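Local coordinates for protein argonaute (Methanocaldococcus jannaschii, PDB 5G5S) that cleaves single-stranded DNA, using short DNA guides to recognise complementary target strands, and may defend the cell against invading genetic elements, at residues 497-502 with 564-569; 161-166 with 257-262; 21-26 with 105-110; 457-462 with 672-677. One frame throughout, in Å; residues are numbered along the deposited sequence.

Interaction 1: 497-502 with 564-569; sequences TPYDYI and NKNILF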
# COMPACT_ATOMS: atom_id res chain seq x y z
N THR A 497 -5.38 17.77 16.12
CA THR A 497 -6.54 16.90 15.94
C THR A 497 -7.19 16.46 17.27
O THR A 497 -6.49 16.47 18.29
CB THR A 497 -6.09 15.69 15.11
OG1 THR A 497 -5.28 14.83 15.91
CG2 THR A 497 -5.29 16.12 13.87
N PRO A 498 -8.47 15.97 17.28
CA PRO A 498 -9.03 15.40 18.53
C PRO A 498 -8.27 14.16 19.01
O PRO A 498 -8.30 13.86 20.21
CB PRO A 498 -10.45 14.99 18.13
CG PRO A 498 -10.41 14.83 16.65
CD PRO A 498 -9.44 15.86 16.17
N TYR A 499 -7.59 13.46 18.08
CA TYR A 499 -6.87 12.21 18.35
C TYR A 499 -5.55 12.32 19.05
O TYR A 499 -4.66 13.05 18.60
CB TYR A 499 -6.72 11.36 17.07
CG TYR A 499 -8.04 11.17 16.35
CD1 TYR A 499 -9.04 10.36 16.88
CD2 TYR A 499 -8.31 11.85 15.16
CE1 TYR A 499 -10.27 10.22 16.25
CE2 TYR A 499 -9.53 11.71 14.51
CZ TYR A 499 -10.50 10.87 15.05
OH TYR A 499 -11.71 10.72 14.42
N ASP A 500 -5.40 11.57 20.13
CA ASP A 500 -4.15 11.46 20.87
C ASP A 500 -3.16 10.69 19.97
O ASP A 500 -2.00 11.06 19.89
CB ASP A 500 -4.36 10.72 22.20
CG ASP A 500 -5.20 11.50 23.18
OD1 ASP A 500 -4.65 12.39 23.86
OD2 ASP A 500 -6.42 11.23 23.28
N TYR A 501 -3.67 9.64 19.28
CA TYR A 501 -2.92 8.80 18.35
C TYR A 501 -3.71 8.51 17.10
O TYR A 501 -4.92 8.32 17.15
CB TYR A 501 -2.54 7.44 18.98
CG TYR A 501 -1.71 7.54 20.24
CD1 TYR A 501 -0.51 8.26 20.25
CD2 TYR A 501 -2.08 6.87 21.40
CE1 TYR A 501 0.26 8.35 21.41
CE2 TYR A 501 -1.30 6.93 22.56
CZ TYR A 501 -0.14 7.69 22.56
OH TYR A 501 0.64 7.76 23.69
N ILE A 502 -3.00 8.47 15.99
CA ILE A 502 -3.47 8.05 14.68
C ILE A 502 -2.52 6.90 14.39
O ILE A 502 -1.29 7.09 14.41
CB ILE A 502 -3.48 9.15 13.61
CG1 ILE A 502 -4.58 10.20 13.95
CG2 ILE A 502 -3.70 8.51 12.21
CD1 ILE A 502 -4.41 11.57 13.27
N ASN A 564 -7.87 6.29 28.51
CA ASN A 564 -8.35 7.69 28.55
C ASN A 564 -7.86 8.50 27.33
O ASN A 564 -7.57 9.70 27.41
CB ASN A 564 -7.96 8.33 29.88
CG ASN A 564 -8.12 7.39 31.05
OD1 ASN A 564 -9.18 6.79 31.27
ND2 ASN A 564 -7.06 7.21 31.82
N LYS A 565 -7.78 7.80 26.19
CA LYS A 565 -7.29 8.31 24.93
C LYS A 565 -8.35 8.29 23.85
O LYS A 565 -9.35 7.59 23.96
CB LYS A 565 -6.09 7.45 24.46
CG LYS A 565 -4.85 7.45 25.37
CD LYS A 565 -4.10 8.79 25.42
CE LYS A 565 -2.99 8.81 26.44
NZ LYS A 565 -1.82 8.01 26.00
N ASN A 566 -8.12 9.09 22.79
CA ASN A 566 -8.92 9.15 21.58
C ASN A 566 -7.97 8.70 20.50
O ASN A 566 -7.00 9.40 20.20
CB ASN A 566 -9.48 10.56 21.31
CG ASN A 566 -10.55 10.54 20.25
OD1 ASN A 566 -10.76 9.54 19.55
ND2 ASN A 566 -11.27 11.63 20.11
N ILE A 567 -8.17 7.47 19.99
CA ILE A 567 -7.30 6.79 19.03
C ILE A 567 -8.05 6.45 17.77
O ILE A 567 -9.14 5.88 17.83
CB ILE A 567 -6.65 5.50 19.66
CG1 ILE A 567 -5.86 5.84 20.95
CG2 ILE A 567 -5.74 4.77 18.67
CD1 ILE A 567 -5.80 4.71 21.92
N LEU A 568 -7.44 6.77 16.62
CA LEU A 568 -7.99 6.47 15.31
C LEU A 568 -7.07 5.46 14.63
O LEU A 568 -5.88 5.72 14.50
CB LEU A 568 -8.12 7.77 14.46
CG LEU A 568 -8.49 7.60 12.96
CD1 LEU A 568 -9.90 7.07 12.79
CD2 LEU A 568 -8.28 8.88 12.17
N PHE A 569 -7.62 4.29 14.23
CA PHE A 569 -6.88 3.25 13.51
C PHE A 569 -7.20 3.30 12.02
O PHE A 569 -8.35 3.41 11.61
CB PHE A 569 -7.15 1.84 14.03
CG PHE A 569 -6.49 1.53 15.35
CD1 PHE A 569 -7.16 1.76 16.55
CD2 PHE A 569 -5.23 0.95 15.40
CE1 PHE A 569 -6.56 1.45 17.77
CE2 PHE A 569 -4.63 0.64 16.62
CZ PHE A 569 -5.29 0.91 17.80
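Leu568 lays its CB over the centre of the Tyr499 ring. CB stands 3.7 Å from the ring centroid of Tyr499, a CH-pi contact 12° off the ring normal. Pro498 CG covers the opposite face, nearer the rim, so the ring is sandwiched. At the ring edge Asn566 OD1 comes 3.3 Å from Tyr499 CD1; this oxygen also accepts a hydrogen bond from Asn593.

Asp500 and Asn566 exchange two bonds. Asp500 N gives to Asn566 O at 2.7 Å, in the carbonyl plane. With Asp500 CG beside the backbone N (chi1 -68°), Asn566 N gives to Asp500 OD2 at 2.8 Å, on the anti side of the carboxylate. Tyr501 N adds a weak bond to the same Asn566 O. Leu568 N then bonds Tyr501 O at 3.0 Å, and regular parallel pairing begins.

On the face of Tyr501 and Ile567, CD2 of Tyr501 meets CG1 of Ile567 at 3.9 Å. Lys565 NZ hydrogen-bonds Asp561 O and makes a weak bond to Tyr501 OH.

This is the start of two adjacent parallel strands of the RNase H-like PIWI sheet. Strand 593-600 flanks 566-571 on its other side, Glu595 bonds Tyr499 OH, and helix 656-666 packs Leu661 on Tyr499 and Ile502.

Interaction 2: 161-166 with 257-262; sequences ASITKH and LVFYMD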
# COMPACT_ATOMS: atom_id res chain seq x y z
N ALA A 161 -0.40 -7.68 -16.63
CA ALA A 161 0.77 -8.12 -17.38
C ALA A 161 1.53 -9.19 -16.61
O ALA A 161 1.62 -9.15 -15.38
CB ALA A 161 1.68 -6.94 -17.69
N SER A 162 2.06 -10.16 -17.35
CA SER A 162 2.84 -11.25 -16.78
C SER A 162 4.20 -11.40 -17.47
O SER A 162 4.30 -11.37 -18.70
CB SER A 162 2.06 -12.56 -16.77
OG SER A 162 1.44 -12.82 -18.01
N ILE A 163 5.26 -11.53 -16.65
CA ILE A 163 6.62 -11.74 -17.15
C ILE A 163 6.69 -13.20 -17.57
O ILE A 163 6.47 -14.10 -16.75
CB ILE A 163 7.70 -11.36 -16.10
CG1 ILE A 163 7.41 -9.98 -15.42
CG2 ILE A 163 9.10 -11.48 -16.69
CD1 ILE A 163 8.22 -8.73 -15.89
N THR A 164 6.90 -13.43 -18.88
CA THR A 164 6.95 -14.77 -19.48
C THR A 164 8.19 -15.57 -19.05
O THR A 164 8.10 -16.79 -18.87
CB THR A 164 6.68 -14.70 -20.99
OG1 THR A 164 7.60 -13.78 -21.58
CG2 THR A 164 5.24 -14.27 -21.30
N LYS A 165 9.32 -14.87 -18.84
CA LYS A 165 10.56 -15.45 -18.31
C LYS A 165 10.26 -15.67 -16.83
O LYS A 165 9.75 -14.76 -16.17
CB LYS A 165 11.74 -14.46 -18.48
CG LYS A 165 13.10 -15.03 -18.05
CD LYS A 165 14.12 -13.93 -17.76
CE LYS A 165 14.90 -13.49 -18.98
NZ LYS A 165 15.79 -12.34 -18.67
N HIS A 166 10.50 -16.89 -16.32
CA HIS A 166 10.22 -17.23 -14.92
C HIS A 166 10.97 -16.40 -13.88
O HIS A 166 12.00 -15.80 -14.17
CB HIS A 166 10.42 -18.72 -14.68
CG HIS A 166 11.85 -19.12 -14.73
ND1 HIS A 166 12.41 -19.60 -15.90
CD2 HIS A 166 12.80 -19.07 -13.77
CE1 HIS A 166 13.66 -19.88 -15.60
NE2 HIS A 166 13.95 -19.55 -14.33
N LEU A 257 6.00 -13.58 -12.39
CA LEU A 257 5.56 -12.30 -11.85
C LEU A 257 4.34 -11.80 -12.59
O LEU A 257 4.26 -11.93 -13.81
CB LEU A 257 6.67 -11.25 -11.94
CG LEU A 257 7.78 -11.37 -10.92
CD1 LEU A 257 9.01 -10.71 -11.44
CD2 LEU A 257 7.37 -10.78 -9.57
N VAL A 258 3.36 -11.29 -11.84
CA VAL A 258 2.11 -10.75 -12.38
C VAL A 258 1.85 -9.39 -11.73
O VAL A 258 1.99 -9.25 -10.51
CB VAL A 258 0.90 -11.73 -12.27
CG1 VAL A 258 -0.42 -11.05 -12.64
CG2 VAL A 258 1.10 -12.94 -13.17
N PHE A 259 1.52 -8.39 -12.53
CA PHE A 259 1.26 -7.05 -12.02
C PHE A 259 0.23 -6.33 -12.88
O PHE A 259 -0.04 -6.74 -14.01
CB PHE A 259 2.57 -6.23 -11.94
CG PHE A 259 3.33 -6.14 -13.24
CD1 PHE A 259 3.08 -5.11 -14.14
CD2 PHE A 259 4.29 -7.09 -13.58
CE1 PHE A 259 3.76 -5.04 -15.36
CE2 PHE A 259 4.96 -7.02 -14.80
CZ PHE A 259 4.69 -5.99 -15.68
N TYR A 260 -0.29 -5.20 -12.36
CA TYR A 260 -1.22 -4.34 -13.07
C TYR A 260 -0.44 -3.20 -13.66
O TYR A 260 0.48 -2.68 -13.02
CB TYR A 260 -2.34 -3.84 -12.14
CG TYR A 260 -3.10 -4.97 -11.48
CD1 TYR A 260 -4.03 -5.72 -12.19
CD2 TYR A 260 -2.85 -5.32 -10.16
CE1 TYR A 260 -4.69 -6.80 -11.60
CE2 TYR A 260 -3.51 -6.38 -9.55
CZ TYR A 260 -4.43 -7.12 -10.28
OH TYR A 260 -5.09 -8.18 -9.68
N MET A 261 -0.78 -2.82 -14.91
CA MET A 261 -0.16 -1.71 -15.66
C MET A 261 -0.37 -0.37 -14.95
O MET A 261 0.48 0.51 -15.06
CB MET A 261 -0.69 -1.64 -17.10
CG MET A 261 -0.35 -2.87 -17.96
SD MET A 261 1.42 -3.28 -18.12
CE MET A 261 1.97 -1.95 -19.17
N ASP A 262 -1.50 -0.23 -14.22
CA ASP A 262 -1.88 0.96 -13.44
C ASP A 262 -1.27 0.97 -12.03
O ASP A 262 -1.38 1.98 -11.32
CB ASP A 262 -3.42 1.12 -13.40
CG ASP A 262 -4.19 -0.12 -12.98
OD1 ASP A 262 -3.97 -1.20 -13.58
OD2 ASP A 262 -5.09 0.01 -12.11
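Phe259 chi1 of 56° puts CG between the backbone N and the carbonyl carbon; the ring lies against Ala161 and Ile163. In Ile163, chi1 of -47° sets CG1 anti to the carbonyl carbon, and this atom reaches the edge of the Phe259 ring in its plane. The terminal CD1 of Ile163 lies 3.8 Å from CE2 of Phe259, and the two side chains cross at about a right angle. Ala161 CB sits off-centre over the same ring, 4.1 Å from its centroid, in a CH-pi contact. Ala161 O also lies over a face of the ring, toward the rim.

Met261 bends at chi2 and brings SD to 3.7 Å from Ala161 CB. The methyl of Ala161 is thus shared by an aromatic ring and a thioether. Ile163 CG1 also packs on Leu257 CB at 3.8 Å, the two side chains lying side by side.

The backbones form an antiparallel ladder, with strand directions 155° apart. Ala161 and Phe259 are a hydrogen-bonded pair: Ala161 N to Phe259 O is 2.8 Å, and Phe259 N to Ala161 O is 3.0 Å. Ile163 N bonds Leu257 O at 3.0 Å. Ser162 and Val258 form the non-hydrogen-bonded pair between them, touching through CB of Ser162 and CG2 of Val258.

The ladder belongs to the antiparallel sheet that runs into the PAZ domain. Strand 134-147 flanks 150-163 on its other side, where Ser162 OG bonds Glu137 and Lys135 O. Strand 185-188 pairs with 255-260, helix 167-170 packs Phe170 on Ile163 and Leu257, and Met261 touches the guide-contacting His159.

Interaction 3: 21-26 with 105-110; sequences FIPKEV and RGYLKS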
# COMPACT_ATOMS: atom_id res chain seq x y z
N PHE A 21 -33.47 -4.74 -14.75
CA PHE A 21 -32.36 -5.47 -14.14
C PHE A 21 -32.21 -5.28 -12.62
O PHE A 21 -31.31 -5.87 -12.01
CB PHE A 21 -31.05 -5.19 -14.91
CG PHE A 21 -31.24 -5.27 -16.41
CD1 PHE A 21 -31.48 -6.49 -17.03
CD2 PHE A 21 -31.28 -4.12 -17.18
CE1 PHE A 21 -31.70 -6.57 -18.41
CE2 PHE A 21 -31.51 -4.19 -18.56
CZ PHE A 21 -31.71 -5.41 -19.16
N ILE A 22 -33.09 -4.49 -12.01
CA ILE A 22 -33.11 -4.30 -10.57
C ILE A 22 -34.22 -5.21 -10.00
O ILE A 22 -35.38 -5.07 -10.41
CB ILE A 22 -33.29 -2.81 -10.16
CG1 ILE A 22 -32.10 -1.96 -10.61
CG2 ILE A 22 -33.54 -2.67 -8.64
CD1 ILE A 22 -32.44 -0.49 -10.87
N PRO A 23 -33.90 -6.14 -9.07
CA PRO A 23 -34.97 -6.98 -8.49
C PRO A 23 -35.95 -6.16 -7.65
O PRO A 23 -35.55 -5.21 -6.99
CB PRO A 23 -34.21 -8.01 -7.66
CG PRO A 23 -32.89 -7.40 -7.38
CD PRO A 23 -32.58 -6.44 -8.47
N LYS A 24 -37.23 -6.49 -7.72
CA LYS A 24 -38.26 -5.78 -6.95
C LYS A 24 -38.25 -6.25 -5.49
O LYS A 24 -38.42 -5.44 -4.56
CB LYS A 24 -39.65 -5.97 -7.58
CG LYS A 24 -39.96 -4.97 -8.68
N GLU A 25 -38.04 -7.57 -5.30
CA GLU A 25 -38.05 -8.21 -3.99
C GLU A 25 -36.85 -9.11 -3.74
O GLU A 25 -36.23 -9.61 -4.67
CB GLU A 25 -39.35 -9.04 -3.83
CG GLU A 25 -40.60 -8.23 -3.55
CD GLU A 25 -41.90 -9.01 -3.63
OE1 GLU A 25 -41.91 -10.20 -3.25
OE2 GLU A 25 -42.91 -8.41 -4.04
N VAL A 26 -36.56 -9.33 -2.44
CA VAL A 26 -35.55 -10.26 -1.94
C VAL A 26 -36.27 -11.40 -1.22
O VAL A 26 -37.34 -11.21 -0.63
CB VAL A 26 -34.39 -9.63 -1.12
CG1 VAL A 26 -33.64 -8.60 -1.95
CG2 VAL A 26 -34.88 -9.04 0.20
N ARG A 105 -25.95 -7.11 -7.40
CA ARG A 105 -24.74 -7.64 -8.05
C ARG A 105 -24.93 -9.11 -8.34
O ARG A 105 -24.69 -9.54 -9.47
CB ARG A 105 -23.49 -7.40 -7.19
CG ARG A 105 -22.19 -7.54 -7.97
CD ARG A 105 -21.01 -7.75 -7.05
NE ARG A 105 -19.74 -7.66 -7.77
CZ ARG A 105 -19.10 -8.70 -8.31
NH1 ARG A 105 -19.62 -9.92 -8.23
NH2 ARG A 105 -17.94 -8.52 -8.94
N GLY A 106 -25.40 -9.86 -7.34
CA GLY A 106 -25.68 -11.28 -7.49
C GLY A 106 -26.76 -11.57 -8.52
O GLY A 106 -26.68 -12.56 -9.25
N TYR A 107 -27.76 -10.68 -8.61
CA TYR A 107 -28.85 -10.80 -9.58
C TYR A 107 -28.29 -10.64 -10.99
O TYR A 107 -28.52 -11.49 -11.85
CB TYR A 107 -29.95 -9.77 -9.27
CG TYR A 107 -31.20 -9.92 -10.12
CD1 TYR A 107 -32.05 -11.01 -9.95
CD2 TYR A 107 -31.57 -8.93 -11.03
CE1 TYR A 107 -33.22 -11.13 -10.70
CE2 TYR A 107 -32.74 -9.04 -11.77
CZ TYR A 107 -33.56 -10.14 -11.61
OH TYR A 107 -34.73 -10.25 -12.34
N LEU A 108 -27.51 -9.58 -11.20
CA LEU A 108 -26.82 -9.24 -12.44
C LEU A 108 -25.85 -10.36 -12.86
O LEU A 108 -25.76 -10.67 -14.04
CB LEU A 108 -26.06 -7.92 -12.23
CG LEU A 108 -26.45 -6.68 -13.04
CD1 LEU A 108 -27.93 -6.64 -13.37
CD2 LEU A 108 -26.00 -5.40 -12.34
N LYS A 109 -25.15 -10.97 -11.89
CA LYS A 109 -24.19 -12.05 -12.13
C LYS A 109 -24.87 -13.39 -12.44
O LYS A 109 -24.61 -13.98 -13.50
CB LYS A 109 -23.20 -12.19 -10.94
CG LYS A 109 -22.24 -13.37 -11.08
CD LYS A 109 -21.29 -13.47 -9.91
CE LYS A 109 -20.26 -14.56 -10.11
NZ LYS A 109 -19.26 -14.58 -9.00
N SER A 110 -25.68 -13.90 -11.49
CA SER A 110 -26.32 -15.21 -11.60
C SER A 110 -27.48 -15.32 -12.59
O SER A 110 -27.50 -16.25 -13.40
CB SER A 110 -26.71 -15.73 -10.22
OG SER A 110 -26.91 -17.13 -10.26
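Phe21 O is met by two side chains of helix 97-111, both through carbon atoms. Tyr107 CD2 is 3.2 Å from Phe21 O, which lies at the edge of the tyrosine ring, in its plane. Leu108 CD1 approaches the same Phe21 O at 3.7 Å. The contact lies in the N-terminal domain of the argonaute. It joins the lead-in to strand 25-31 of the four-stranded antiparallel sheet to a helix.

Tyr107 carries CG anti to the backbone N (chi1 -173°), and Pro23 covers one face of the ring that follows. CB of Pro23 stands over the centre, 4.2 Å from the centroid of Tyr107, in a CH-pi contact 5° off the ring normal. The proline ring and the tyrosine side chain run alongside in opposing senses. Tyr107 therefore has backbone oxygen at its edge and aliphatic carbon over a face.

His112 meets the rings of both Tyr107 and Phe21, and Phe296 meets Phe21 edge-to-face. The same helix carries Lys109, which interacts with guide DNA. Two apolar pairs complete the contact: Phe21 CB with Leu108 CD1 at 3.8 Å, and Pro23 CD with Tyr107 CD2 at 3.7 Å.

Interaction 4: 457-462 with 672-677; sequences ISQNIL and ALYGEG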
# COMPACT_ATOMS: atom_id res chain seq x y z
N ILE A 457 22.88 3.66 7.99
CA ILE A 457 21.64 4.18 7.38
C ILE A 457 22.10 4.77 6.04
O ILE A 457 23.18 5.36 5.97
CB ILE A 457 20.92 5.21 8.29
CG1 ILE A 457 20.45 4.53 9.60
CG2 ILE A 457 19.73 5.89 7.56
CD1 ILE A 457 20.21 5.46 10.76
N SER A 458 21.34 4.55 4.96
CA SER A 458 21.76 5.02 3.64
C SER A 458 20.66 5.52 2.75
O SER A 458 19.50 5.14 2.91
CB SER A 458 22.53 3.91 2.93
OG SER A 458 21.81 2.68 2.95
N GLN A 459 21.04 6.35 1.77
CA GLN A 459 20.13 6.86 0.76
C GLN A 459 20.82 6.87 -0.60
O GLN A 459 21.96 7.33 -0.72
CB GLN A 459 19.55 8.24 1.13
CG GLN A 459 18.43 8.75 0.19
CD GLN A 459 17.28 7.78 -0.01
OE1 GLN A 459 16.96 7.36 -1.12
NE2 GLN A 459 16.62 7.42 1.07
N ASN A 460 20.12 6.34 -1.62
CA ASN A 460 20.59 6.30 -2.99
C ASN A 460 19.94 7.39 -3.81
O ASN A 460 18.80 7.78 -3.54
CB ASN A 460 20.40 4.91 -3.62
CG ASN A 460 18.99 4.36 -3.60
OD1 ASN A 460 18.20 4.58 -2.68
ND2 ASN A 460 18.67 3.55 -4.60
N ILE A 461 20.68 7.91 -4.80
CA ILE A 461 20.27 8.99 -5.70
C ILE A 461 20.84 8.73 -7.10
O ILE A 461 21.96 8.22 -7.20
CB ILE A 461 20.69 10.36 -5.08
CG1 ILE A 461 19.72 11.54 -5.39
CG2 ILE A 461 22.20 10.70 -5.21
CD1 ILE A 461 19.76 12.12 -6.76
N LEU A 462 20.06 9.01 -8.18
CA LEU A 462 20.56 8.81 -9.55
C LEU A 462 21.33 10.04 -9.98
O LEU A 462 20.78 11.15 -9.96
CB LEU A 462 19.45 8.47 -10.56
CG LEU A 462 18.64 7.18 -10.35
CD1 LEU A 462 17.50 7.09 -11.35
CD2 LEU A 462 19.51 5.92 -10.45
N ALA A 672 10.29 12.08 -0.19
CA ALA A 672 10.35 13.16 -1.17
C ALA A 672 10.97 12.76 -2.51
O ALA A 672 10.64 13.35 -3.54
CB ALA A 672 11.07 14.34 -0.57
N LEU A 673 11.85 11.74 -2.51
CA LEU A 673 12.54 11.24 -3.71
C LEU A 673 11.72 10.20 -4.49
O LEU A 673 11.98 10.00 -5.68
CB LEU A 673 13.91 10.66 -3.34
CG LEU A 673 14.98 11.64 -2.85
CD1 LEU A 673 15.99 10.92 -1.98
CD2 LEU A 673 15.67 12.35 -4.03
N TYR A 674 10.74 9.55 -3.83
CA TYR A 674 9.88 8.53 -4.44
C TYR A 674 8.47 9.03 -4.75
O TYR A 674 8.12 10.17 -4.41
CB TYR A 674 9.77 7.28 -3.55
CG TYR A 674 11.07 6.69 -3.05
CD1 TYR A 674 12.16 6.53 -3.90
CD2 TYR A 674 11.18 6.22 -1.75
CE1 TYR A 674 13.36 5.98 -3.45
CE2 TYR A 674 12.36 5.63 -1.29
CZ TYR A 674 13.46 5.53 -2.14
OH TYR A 674 14.63 4.97 -1.68
N GLY A 675 7.68 8.16 -5.38
CA GLY A 675 6.28 8.36 -5.73
C GLY A 675 5.98 9.47 -6.71
O GLY A 675 6.88 9.99 -7.37
N GLU A 676 4.68 9.84 -6.79
CA GLU A 676 4.15 10.87 -7.67
C GLU A 676 4.06 12.23 -6.96
O GLU A 676 3.08 12.52 -6.27
CB GLU A 676 2.80 10.44 -8.27
N GLY A 677 5.11 13.03 -7.14
CA GLY A 677 5.22 14.36 -6.56
C GLY A 677 5.67 14.40 -5.11
O GLY A 677 6.42 13.53 -4.64
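Leu673, Gln459 and Tyr674 carry this contact, in that order of surface buried. Gln459 lies on strand 456-462, an outermost strand of the parallel four-stranded sheet of the Rossmann-like Mid domain. Leu673 and Tyr674 come from the loop between helices 656-666 and 684-697.

Leu673 points at the strand. Its CD1 comes 3.9 Å from CG of Gln459, and the two side chains reach toward each other tip to tip. Gln459 starts with CG anti to its backbone N, chi1 -172°. It then bends at chi2, which is 54°. The other branch of Leu673, CD2, approaches Ile461 CG1 at 4.3 Å, a looser apolar touch. Tyr674 also meets the Gln459 side chain tip to tip, with ring and amide planes 63° apart. Asn460 comes to Tyr674 at about a right angle, but its OD1 is hydrogen-bonded to Lys448.

Residues 459-462 form part of the site that binds the phosphorylated 5' end of the guide. Gln459 has been seen to bind a divalent metal cation in this protein. The contact thus packs loop 672-677, from the C-terminal, PIWI part of the chain, against the side chain of a Mid domain residue of the 5'-end site. Gln481, which also interacts with guide DNA, lies beside both: its OE1 accepts a hydrogen bond from Leu673 N, and its side chain is close to that of Gln459. At the phenol end, Tyr674 OH makes a weak hydrogen bond to Ile715 O, at the chain terminus, and stands 3.7 Å from Asn460 OD1.

Overall arrangement
No two of the contacts touch. Interactions 2 and 4 come nearest, with about 10 Å between nearest atoms. They concern the two ends of the guide: interaction 4 holds residues of the 5'-phosphate site, while in interaction 2 the side chain of Val258 is about 9 Å from that of Tyr196, which contacts the 3' end. Interaction 1 is nested within the chain loop closed by interaction 4, their centres 31 Å apart. Strand 501-506 ends at Asp506 and strand 566-571 one residue before Asp572, two of the four probable catalytic residues. Interaction 3 lies in the N-terminal domain, its centre 49 Å from that of interaction 4; the Phe21 side chain is about 9 Å from the magnesium ion bound at Ala291-Asn299.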